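Local structure of fumarate lyase (Mesorhizobium sp., 3C8T) at residues 119-130 and 329-340; 298-306 and 320-328. The protein belongs to the fumarate lyase superfamily of largely helical enzymes that assemble as homotetramers. One frame throughout, in Å; residues are numbered along the deposited sequence.

Interaction 1: residues 119-130 and 329-340; sequences GLALISRRIESV and FAVASGILYQAE
S333 OG is gripped from two sides of the chain: it accepts a nearly straight hydrogen bond from R126 NE (3.1 Å, 161° at the hydrogen), lying almost exactly in the guanidinium plane, and it is also hydrogen-bonded to D14 OD2. The same D14 OD2 forms a salt bridge to R126 NH2. R126 reaches these partners with CG anti to its carbonyl carbon (chi1 -51°) and a bend at chi2, which also brings NH1 into a salt bridge with E340 OE2 at 3.0 Å, meeting the oxygen on its syn side. Above one face of the guanidinium lies L122 CD1 of its own helix, and over the opposite face lies Y337 CB, so rotation is probably restricted. The other carboxylate oxygen of E340, OE1, takes a hydrogen bond from a water that also binds R125 NH1 and S129 OG.

Next to these polar groups, L336 is a knob among I123, R126, I127 and V130: its CD1 meets I123 CD1 at 4.0 Å, while its CD2 touches I127 CG1 and V130 CG2. At the other end, F329 CE1 comes to 3.5 Å from G119 C, and I123 CG1 meets F329 CE1, the two side chains crossing at about a right angle. The helices run nearly parallel, 23° apart with axes 9.0 Å from each other, and R126 and L336 interlock as reciprocal knobs into holes, as in the long-helix bundle of the fumarate lyase superfamily.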
# COMPACT_ATOMS: atom_id res chain seq x y z
N GLY A 119 24.81 -6.77 -0.17
CA GLY A 119 23.76 -5.99 -0.84
C GLY A 119 23.96 -4.47 -0.68
O GLY A 119 23.80 -3.71 -1.62
N LEU A 120 24.29 -4.04 0.52
CA LEU A 120 24.46 -2.63 0.78
C LEU A 120 25.74 -2.07 0.13
O LEU A 120 25.77 -0.90 -0.24
CB LEU A 120 24.45 -2.34 2.30
CG LEU A 120 23.07 -2.26 2.98
CD1 LEU A 120 23.30 -2.06 4.46
CD2 LEU A 120 22.22 -1.11 2.42
N ALA A 121 26.78 -2.90 -0.04
CA ALA A 121 28.00 -2.43 -0.73
C ALA A 121 27.72 -2.22 -2.21
O ALA A 121 28.23 -1.26 -2.81
CB ALA A 121 29.22 -3.39 -0.51
N LEU A 122 26.90 -3.09 -2.78
CA LEU A 122 26.50 -2.94 -4.17
C LEU A 122 25.55 -1.75 -4.37
O LEU A 122 25.70 -0.98 -5.33
CB LEU A 122 25.89 -4.26 -4.69
CG LEU A 122 25.31 -4.24 -6.10
CD1 LEU A 122 26.35 -3.69 -7.14
CD2 LEU A 122 24.84 -5.67 -6.46
N ILE A 123 24.58 -1.58 -3.47
CA ILE A 123 23.75 -0.37 -3.49
C ILE A 123 24.59 0.92 -3.38
O ILE A 123 24.39 1.86 -4.13
CB ILE A 123 22.68 -0.40 -2.35
CG1 ILE A 123 21.66 -1.52 -2.58
CG2 ILE A 123 22.02 0.97 -2.19
CD1 ILE A 123 20.84 -1.42 -3.89
N SER A 124 25.53 0.95 -2.44
CA SER A 124 26.37 2.12 -2.26
C SER A 124 27.16 2.47 -3.54
O SER A 124 27.24 3.64 -3.93
CB SER A 124 27.30 1.88 -1.07
OG SER A 124 28.24 2.93 -0.96
N ARG A 125 27.73 1.44 -4.17
CA ARG A 125 28.46 1.53 -5.42
C ARG A 125 27.57 2.14 -6.54
O ARG A 125 28.00 2.99 -7.31
CB ARG A 125 28.84 0.09 -5.78
CG ARG A 125 30.11 -0.13 -6.43
CD ARG A 125 29.86 -0.65 -7.84
NE ARG A 125 29.58 -2.08 -8.01
CZ ARG A 125 28.96 -2.53 -9.10
NH1 ARG A 125 28.60 -1.65 -10.04
NH2 ARG A 125 28.72 -3.81 -9.31
N ARG A 126 26.32 1.70 -6.63
CA ARG A 126 25.42 2.23 -7.66
C ARG A 126 24.98 3.68 -7.36
O ARG A 126 24.87 4.52 -8.27
CB ARG A 126 24.22 1.31 -7.87
CG ARG A 126 24.56 -0.16 -8.09
CD ARG A 126 23.58 -0.71 -9.07
NE ARG A 126 23.78 -2.10 -9.41
CZ ARG A 126 24.57 -2.55 -10.39
NH1 ARG A 126 25.28 -1.71 -11.12
NH2 ARG A 126 24.67 -3.85 -10.59
N ILE A 127 24.77 3.98 -6.09
CA ILE A 127 24.46 5.35 -5.68
C ILE A 127 25.65 6.30 -5.99
O ILE A 127 25.46 7.40 -6.48
CB ILE A 127 24.05 5.41 -4.18
CG1 ILE A 127 22.65 4.79 -3.95
CG2 ILE A 127 24.17 6.86 -3.63
CD1 ILE A 127 22.15 4.91 -2.42
N GLU A 128 26.88 5.85 -5.74
CA GLU A 128 28.07 6.62 -6.14
C GLU A 128 28.23 6.83 -7.67
O GLU A 128 28.56 7.94 -8.07
CB GLU A 128 29.35 6.02 -5.52
CG GLU A 128 29.29 5.97 -3.97
CD GLU A 128 28.92 7.34 -3.32
OE1 GLU A 128 27.79 7.53 -2.82
OE2 GLU A 128 29.79 8.24 -3.34
N SER A 129 28.00 5.82 -8.50
CA SER A 129 27.93 6.06 -9.95
C SER A 129 26.82 7.01 -10.35
O SER A 129 27.03 7.84 -11.23
CB SER A 129 27.74 4.77 -10.77
OG SER A 129 28.66 3.80 -10.36
N VAL A 130 25.64 6.87 -9.74
CA VAL A 130 24.52 7.81 -10.00
C VAL A 130 24.96 9.27 -9.73
O VAL A 130 24.81 10.14 -10.61
CB VAL A 130 23.15 7.41 -9.31
CG1 VAL A 130 22.08 8.52 -9.45
CG2 VAL A 130 22.61 6.16 -9.95
N PHE A 329 15.92 -5.57 -2.69
CA PHE A 329 17.33 -5.37 -3.08
C PHE A 329 17.60 -5.54 -4.56
O PHE A 329 18.30 -4.73 -5.14
CB PHE A 329 18.31 -6.28 -2.28
CG PHE A 329 18.87 -5.62 -1.02
CD1 PHE A 329 19.97 -4.76 -1.09
CD2 PHE A 329 18.30 -5.86 0.24
CE1 PHE A 329 20.51 -4.16 0.07
CE2 PHE A 329 18.80 -5.24 1.39
CZ PHE A 329 19.91 -4.40 1.32
N ALA A 330 17.06 -6.60 -5.14
CA ALA A 330 17.24 -6.90 -6.54
C ALA A 330 16.68 -5.81 -7.45
O ALA A 330 17.35 -5.36 -8.40
CB ALA A 330 16.58 -8.25 -6.87
N VAL A 331 15.43 -5.42 -7.19
CA VAL A 331 14.76 -4.37 -7.97
C VAL A 331 15.40 -2.99 -7.73
O VAL A 331 15.67 -2.25 -8.69
CB VAL A 331 13.26 -4.32 -7.62
CG1 VAL A 331 12.59 -3.13 -8.35
CG2 VAL A 331 12.57 -5.66 -7.96
N ALA A 332 15.68 -2.63 -6.48
CA ALA A 332 16.32 -1.33 -6.29
C ALA A 332 17.70 -1.22 -6.96
O ALA A 332 18.05 -0.18 -7.49
CB ALA A 332 16.42 -0.96 -4.78
N SER A 333 18.46 -2.31 -6.93
CA SER A 333 19.72 -2.41 -7.62
C SER A 333 19.59 -2.30 -9.13
O SER A 333 20.43 -1.68 -9.78
CB SER A 333 20.42 -3.73 -7.25
OG SER A 333 21.82 -3.70 -7.56
N GLY A 334 18.57 -2.94 -9.69
CA GLY A 334 18.38 -2.91 -11.14
C GLY A 334 17.98 -1.55 -11.66
O GLY A 334 18.47 -1.12 -12.70
N ILE A 335 17.07 -0.88 -10.96
CA ILE A 335 16.70 0.51 -11.37
C ILE A 335 17.82 1.54 -11.12
O ILE A 335 17.99 2.48 -11.93
CB ILE A 335 15.28 0.97 -10.84
CG1 ILE A 335 15.26 1.18 -9.33
CG2 ILE A 335 14.20 -0.03 -11.24
CD1 ILE A 335 13.90 1.55 -8.83
N LEU A 336 18.61 1.38 -10.04
CA LEU A 336 19.87 2.16 -9.94
C LEU A 336 20.80 1.90 -11.10
O LEU A 336 21.40 2.84 -11.61
CB LEU A 336 20.64 1.94 -8.65
CG LEU A 336 20.08 2.63 -7.42
CD1 LEU A 336 20.48 1.78 -6.23
CD2 LEU A 336 20.50 4.13 -7.28
N TYR A 337 20.90 0.66 -11.53
CA TYR A 337 21.75 0.38 -12.70
C TYR A 337 21.20 1.03 -13.99
O TYR A 337 21.96 1.57 -14.81
CB TYR A 337 22.07 -1.13 -12.91
CG TYR A 337 22.76 -1.27 -14.24
CD1 TYR A 337 22.05 -1.69 -15.37
CD2 TYR A 337 24.09 -0.82 -14.41
CE1 TYR A 337 22.66 -1.73 -16.65
CE2 TYR A 337 24.72 -0.87 -15.66
CZ TYR A 337 23.99 -1.31 -16.77
OH TYR A 337 24.58 -1.33 -18.01
N GLN A 338 19.89 0.96 -14.16
CA GLN A 338 19.23 1.63 -15.31
C GLN A 338 19.50 3.13 -15.29
O GLN A 338 19.79 3.71 -16.32
CB GLN A 338 17.73 1.36 -15.33
CG GLN A 338 17.35 -0.05 -15.72
CD GLN A 338 17.98 -0.46 -17.05
OE1 GLN A 338 17.94 0.29 -18.01
NE2 GLN A 338 18.57 -1.64 -17.10
N ALA A 339 19.45 3.74 -14.10
CA ALA A 339 19.77 5.19 -13.94
C ALA A 339 21.24 5.53 -14.21
O ALA A 339 21.50 6.52 -14.89
CB ALA A 339 19.36 5.69 -12.59
N GLU A 340 22.17 4.72 -13.69
CA GLU A 340 23.62 4.84 -14.03
C GLU A 340 23.84 4.90 -15.57
O GLU A 340 24.54 5.74 -16.09
CB GLU A 340 24.45 3.63 -13.54
CG GLU A 340 24.77 3.50 -12.06
CD GLU A 340 25.53 2.20 -11.75
OE1 GLU A 340 26.75 2.15 -12.02
OE2 GLU A 340 24.92 1.23 -11.24
O HOH W 1 28.12 1.04 -10.00

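Interaction 2: residues 298-306 and 320-328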
# COMPACT_ATOMS: atom_id res chain seq x y z
N ASN A 298 6.17 -1.23 -2.57
CA ASN A 298 5.39 -2.37 -2.07
C ASN A 298 6.22 -3.27 -1.15
O ASN A 298 5.73 -3.73 -0.14
CB ASN A 298 4.88 -3.23 -3.23
CG ASN A 298 3.66 -2.64 -3.90
OD1 ASN A 298 3.12 -1.57 -3.51
ND2 ASN A 298 3.19 -3.34 -4.93
N HIS A 299 7.48 -3.52 -1.49
CA HIS A 299 8.33 -4.29 -0.55
C HIS A 299 8.50 -3.55 0.80
O HIS A 299 8.58 -4.18 1.83
CB HIS A 299 9.66 -4.74 -1.18
CG HIS A 299 9.48 -5.65 -2.38
ND1 HIS A 299 8.78 -6.84 -2.31
CD2 HIS A 299 9.88 -5.52 -3.67
CE1 HIS A 299 8.77 -7.41 -3.50
NE2 HIS A 299 9.42 -6.63 -4.34
N ALA A 300 8.55 -2.21 0.78
CA ALA A 300 8.66 -1.45 2.07
C ALA A 300 7.39 -1.60 2.89
O ALA A 300 7.44 -1.86 4.09
CB ALA A 300 9.02 0.05 1.83
N THR A 301 6.25 -1.44 2.24
CA THR A 301 4.94 -1.73 2.83
C THR A 301 4.87 -3.10 3.52
O THR A 301 4.48 -3.16 4.68
CB THR A 301 3.85 -1.57 1.77
OG1 THR A 301 3.99 -0.27 1.22
CG2 THR A 301 2.44 -1.68 2.38
N SER A 302 5.30 -4.17 2.83
CA SER A 302 5.38 -5.51 3.44
C SER A 302 6.25 -5.56 4.67
O SER A 302 5.94 -6.27 5.60
CB SER A 302 5.95 -6.57 2.46
OG SER A 302 5.13 -6.81 1.34
N MET A 303 7.37 -4.84 4.66
CA MET A 303 8.25 -4.82 5.84
C MET A 303 7.59 -4.15 7.05
O MET A 303 7.75 -4.59 8.17
CB MET A 303 9.65 -4.21 5.52
CG MET A 303 10.58 -5.18 4.75
SD MET A 303 10.86 -6.83 5.53
CE MET A 303 11.42 -6.36 7.15
N LEU A 304 6.82 -3.10 6.82
CA LEU A 304 6.04 -2.49 7.91
C LEU A 304 5.01 -3.46 8.48
O LEU A 304 4.78 -3.47 9.68
CB LEU A 304 5.40 -1.16 7.43
CG LEU A 304 6.44 -0.05 7.13
CD1 LEU A 304 5.83 1.14 6.45
CD2 LEU A 304 7.17 0.39 8.38
N ASP A 305 4.41 -4.30 7.63
CA ASP A 305 3.55 -5.38 8.09
C ASP A 305 4.33 -6.46 8.87
O ASP A 305 3.88 -6.94 9.90
CB ASP A 305 2.77 -6.02 6.93
CG ASP A 305 1.76 -5.04 6.26
OD1 ASP A 305 1.10 -4.25 6.97
OD2 ASP A 305 1.61 -5.08 5.00
N ALA A 306 5.50 -6.84 8.37
CA ALA A 306 6.33 -7.88 8.98
C ALA A 306 6.82 -7.51 10.39
O ALA A 306 7.19 -8.40 11.18
CB ALA A 306 7.55 -8.19 8.05
N LEU A 320 7.09 -12.87 5.36
CA LEU A 320 7.01 -11.65 4.56
C LEU A 320 8.34 -11.02 4.21
O LEU A 320 8.48 -10.49 3.11
CB LEU A 320 6.08 -10.62 5.20
CG LEU A 320 4.56 -10.74 5.07
CD1 LEU A 320 3.95 -9.51 5.77
CD2 LEU A 320 4.19 -10.78 3.52
N GLU A 321 9.33 -11.07 5.12
CA GLU A 321 10.71 -10.65 4.84
C GLU A 321 11.38 -11.40 3.70
O GLU A 321 12.28 -10.84 3.05
CB GLU A 321 11.60 -10.78 6.10
CG GLU A 321 10.89 -10.28 7.35
CD GLU A 321 11.82 -9.97 8.52
OE1 GLU A 321 13.04 -10.24 8.42
OE2 GLU A 321 11.34 -9.42 9.54
N TRP A 322 10.98 -12.65 3.49
CA TRP A 322 11.62 -13.58 2.55
C TRP A 322 11.43 -13.18 1.11
O TRP A 322 12.16 -13.66 0.26
CB TRP A 322 11.11 -15.03 2.74
CG TRP A 322 11.45 -15.69 4.08
CD1 TRP A 322 12.33 -15.24 5.02
CD2 TRP A 322 10.95 -16.95 4.58
NE1 TRP A 322 12.38 -16.12 6.09
CE2 TRP A 322 11.55 -17.17 5.84
CE3 TRP A 322 10.05 -17.90 4.09
CZ2 TRP A 322 11.28 -18.32 6.63
CZ3 TRP A 322 9.77 -19.03 4.87
CH2 TRP A 322 10.39 -19.23 6.12
N SER A 323 10.42 -12.37 0.82
CA SER A 323 10.29 -11.74 -0.50
C SER A 323 10.76 -10.28 -0.40
O SER A 323 11.54 -9.79 -1.24
CB SER A 323 8.84 -11.81 -1.00
OG SER A 323 8.00 -10.88 -0.32
N ALA A 324 10.35 -9.59 0.65
CA ALA A 324 10.56 -8.15 0.68
C ALA A 324 12.07 -7.77 0.67
O ALA A 324 12.49 -6.82 -0.05
CB ALA A 324 9.78 -7.49 1.83
N VAL A 325 12.89 -8.51 1.44
CA VAL A 325 14.35 -8.24 1.46
C VAL A 325 15.05 -8.58 0.14
O VAL A 325 15.61 -7.67 -0.52
CB VAL A 325 15.09 -8.86 2.72
CG1 VAL A 325 16.62 -8.65 2.67
CG2 VAL A 325 14.49 -8.25 4.01
N PRO A 326 15.05 -9.87 -0.28
CA PRO A 326 15.82 -10.10 -1.50
C PRO A 326 15.29 -9.39 -2.72
O PRO A 326 16.11 -8.95 -3.57
CB PRO A 326 15.74 -11.62 -1.71
CG PRO A 326 14.60 -12.08 -0.86
CD PRO A 326 14.49 -11.11 0.28
N GLU A 327 13.96 -9.30 -2.85
CA GLU A 327 13.39 -8.64 -4.02
C GLU A 327 13.49 -7.11 -3.95
O GLU A 327 13.77 -6.47 -4.94
CB GLU A 327 11.94 -9.08 -4.23
CG GLU A 327 11.81 -10.57 -4.53
CD GLU A 327 10.35 -11.04 -4.56
OE1 GLU A 327 9.48 -10.27 -5.06
OE2 GLU A 327 10.07 -12.19 -4.11
N GLY A 328 13.27 -6.51 -2.78
CA GLY A 328 13.54 -5.05 -2.60
C GLY A 328 14.95 -4.73 -3.07
O GLY A 328 15.15 -3.74 -3.80
O HOH W 2 9.47 -8.11 -6.65
O HOH W 3 6.97 -8.05 -0.41
O HOH W 4 9.01 -10.30 10.63
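With CG beside its backbone N (chi1 -62°), H299 lodges its imidazole among S323, A324, E327 and G328 of the facing helix, a knob in a four-residue hole. G328 N lies over one ring face, 3.6 Å from H299 CD2. The E327 side chain crosses the imidazole at about a right angle, its carboxylate plane 83° from the ring, and brings OE1 to 3.3 Å from H299 CE1.

No direct hydrogen bond joins the two segments; water does this work. In the plane of the ring, one water sits 2.7 Å from H299 NE2 and donates to E327 OE1, while a second binds H299 ND1, S302 OG and S323 OG. Both ring nitrogens are therefore matched by water, which probably fixes the rotation of the imidazole.

The two segments, running antiparallel at 145°, belong to consecutive helices of the superfamily's central bundle, 284-306 and 315-344. Where they come close, A324 CB packs 3.5 Å from H299 O and also against M303 CG.

M303 is folded back at both chi2 and chi3, which carries SD beside E321 CA and CE against the E321 carboxylate. That carboxylate is held by R228 through OE1, and through OE2 it accepts a bond from a water that also donates to A306 O. Nearer the turn, A306 CB meets L320 CB at 4.0 Å, and L320 CD1 reaches D305 CB and S302 O. D305 forms salt bridges through OD2 to R297 of the second subunit and through OD1 to R297 of the third.

Helix 315-344 carries one side of both contacts: residues 320-328 belong to interaction 2 and, immediately after them, 329-340 to interaction 1. The contact centres lie 18 Å apart. In chain order, 119-130 on helix 104-140 comes first, followed by 298-306 on helix 284-306 and then the shared helix, so the local hairpin of interaction 2 is nested inside the loop closed by interaction 1. The shared helix thus joins an almost parallel neighbour distant in sequence to an antiparallel one that directly precedes it in the sequence. Other subunits reach interaction 2 but not interaction 1, so the same helix links packing internal to the chain with the tetramer interface.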